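Local coordinates for Serine/threonine-protein kinase Tel1 (Chaetomium thermophilum, PDB 6SKY) that probably phosphorylates serine and threonine residues of target proteins with ATP, switching on checkpoint signalling after DNA damage, at residues A[2467-2472]-A[2509-2514]. Numbering follows the deposited sequence.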
loop_
_atom_site.group_PDB
_atom_site.type_symbol
_atom_site.label_atom_id
_atom_site.label_comp_id
_atom_site.label_asym_id
_atom_site.label_seq_id
_atom_site.Cartn_x
_atom_site.Cartn_y
_atom_site.Cartn_z
ATOM N N HIS A 2467 1.928 -40.192 28.133
ATOM C CA HIS A 2467 0.539 -39.777 28.256
ATOM C C HIS A 2467 -0.328 -40.924 28.727
ATOM O O HIS A 2467 -1.201 -40.742 29.581
ATOM C CB HIS A 2467 0.023 -39.250 26.924
ATOM C CG HIS A 2467 0.637 -37.955 26.514
ATOM N ND1 HIS A 2467 1.569 -37.861 25.507
ATOM C CD2 HIS A 2467 0.460 -36.701 26.981
ATOM C CE1 HIS A 2467 1.936 -36.603 25.368
ATOM N NE2 HIS A 2467 1.280 -35.878 26.253
ATOM N N ILE A 2468 -0.099 -42.120 28.188
ATOM C CA ILE A 2468 -0.882 -43.270 28.626
ATOM C C ILE A 2468 -0.606 -43.585 30.089
ATOM O O ILE A 2468 -1.530 -43.852 30.863
ATOM C CB ILE A 2468 -0.609 -44.482 27.723
ATOM C CG1 ILE A 2468 -1.086 -44.186 26.310
ATOM C CG2 ILE A 2468 -1.292 -45.702 28.264
ATOM C CD1 ILE A 2468 -2.439 -43.551 26.255
ATOM N N TRP A 2469 0.662 -43.552 30.496
ATOM C CA TRP A 2469 0.998 -43.840 31.886
ATOM C C TRP A 2469 0.340 -42.842 32.824
ATOM O O TRP A 2469 -0.248 -43.222 33.838
ATOM C CB TRP A 2469 2.512 -43.838 32.084
ATOM C CG TRP A 2469 2.912 -44.388 33.408
ATOM C CD1 TRP A 2469 3.184 -45.679 33.697
ATOM C CD2 TRP A 2469 3.060 -43.665 34.632
ATOM N NE1 TRP A 2469 3.498 -45.814 35.020
ATOM C CE2 TRP A 2469 3.428 -44.586 35.617
ATOM C CE3 TRP A 2469 2.920 -42.323 34.988
ATOM C CZ2 TRP A 2469 3.659 -44.214 36.928
ATOM C CZ3 TRP A 2469 3.146 -41.960 36.290
ATOM C CH2 TRP A 2469 3.512 -42.895 37.242
ATOM N N THR A 2470 0.430 -41.554 32.506
ATOM C CA THR A 2470 -0.187 -40.547 33.357
ATOM C C THR A 2470 -1.696 -40.710 33.405
ATOM O O THR A 2470 -2.317 -40.500 34.450
ATOM C CB THR A 2470 0.179 -39.157 32.865
ATOM O OG1 THR A 2470 1.602 -39.041 32.817
ATOM C CG2 THR A 2470 -0.367 -38.115 33.795
ATOM N N GLY A 2471 -2.312 -41.086 32.288
ATOM C CA GLY A 2471 -3.751 -41.255 32.289
ATOM C C GLY A 2471 -4.203 -42.443 33.113
ATOM O O GLY A 2471 -5.251 -42.397 33.755
ATOM N N ALA A 2472 -3.428 -43.521 33.105
ATOM C CA ALA A 2472 -3.838 -44.704 33.846
ATOM C C ALA A 2472 -3.558 -44.554 35.336
ATOM O O ALA A 2472 -4.451 -44.748 36.164
ATOM C CB ALA A 2472 -3.137 -45.939 33.285
ATOM N N ALA A 2509 9.540 -50.777 30.746
ATOM C CA ALA A 2509 10.600 -49.866 31.155
ATOM C C ALA A 2509 10.027 -48.530 31.601
ATOM O O ALA A 2509 10.376 -48.017 32.668
ATOM C CB ALA A 2509 11.590 -49.676 30.014
ATOM N N ILE A 2510 9.131 -47.958 30.797
ATOM C CA ILE A 2510 8.521 -46.677 31.138
ATOM C C ILE A 2510 7.680 -46.807 32.398
ATOM O O ILE A 2510 7.660 -45.908 33.244
ATOM C CB ILE A 2510 7.700 -46.154 29.947
ATOM C CG1 ILE A 2510 8.637 -45.658 28.855
ATOM C CG2 ILE A 2510 6.751 -45.060 30.375
ATOM C CD1 ILE A 2510 7.933 -45.031 27.708
ATOM N N ASP A 2511 7.022 -47.949 32.571
ATOM C CA ASP A 2511 6.240 -48.196 33.776
ATOM C C ASP A 2511 7.111 -48.125 35.026
ATOM O O ASP A 2511 6.878 -47.305 35.926
ATOM C CB ASP A 2511 5.566 -49.559 33.658
ATOM C CG ASP A 2511 4.213 -49.594 34.305
ATOM O OD1 ASP A 2511 3.730 -48.527 34.722
ATOM O OD2 ASP A 2511 3.626 -50.688 34.400
ATOM N N GLN A 2512 8.136 -48.978 35.089
ATOM C CA GLN A 2512 8.962 -49.050 36.290
ATOM C C GLN A 2512 9.708 -47.747 36.528
ATOM O O GLN A 2512 9.808 -47.266 37.669
ATOM C CB GLN A 2512 9.953 -50.203 36.174
ATOM C CG GLN A 2512 9.338 -51.530 35.804
ATOM C CD GLN A 2512 8.345 -52.013 36.824
ATOM O OE1 GLN A 2512 8.394 -51.625 37.988
ATOM N NE2 GLN A 2512 7.428 -52.865 36.394
ATOM N N THR A 2513 10.234 -47.154 35.461
ATOM C CA THR A 2513 11.000 -45.931 35.599
ATOM C C THR A 2513 10.135 -44.778 36.083
ATOM O O THR A 2513 10.568 -43.990 36.927
ATOM C CB THR A 2513 11.655 -45.601 34.272
ATOM O OG1 THR A 2513 12.639 -46.596 33.981
ATOM C CG2 THR A 2513 12.313 -44.270 34.353
ATOM N N SER A 2514 8.912 -44.654 35.571
ATOM C CA SER A 2514 8.045 -43.589 36.045
ATOM C C SER A 2514 7.655 -43.808 37.495
ATOM O O SER A 2514 7.529 -42.846 38.258
ATOM C CB SER A 2514 6.814 -43.495 35.163
ATOM O OG SER A 2514 7.171 -43.734 33.822
#
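Trp2469, at the C-terminal end of helix 2461-2472 in the FAT family region, reaches across to helix 2507-2522 and meets two residues about one helical turn apart, Asp2511 and Ser2514. Its CG stands anti to the backbone N (chi1 -169°), which carries the indole across to the other helix. The polar link is at the ring edge: NE1 donates to OD1 of Asp2511 at 2.7 Å, but the N-H...O angle of 128° makes this bent bond a weak one. The carboxylate is turned 78° against the ring, and the same OD1 also takes a salt bridge from Arg2473, the stronger partner of the acid. The second link is a CH-pi contact: CB of Ser2514 sits over the six-membered ring, 3.6 Å from its centroid and nearly on the normal. Ile2510 and Ser2514 also touch Tyr2466 of helix 2461-2472. With an alanine here, CB of Ser2514 would probably lose the ring it rests on and Asp2511 one of its donors. Within 2467-2472 the indole alone makes the contact, its pi face taken by a CH group and its N-H edge by an acid whose charge Arg2473 probably balances.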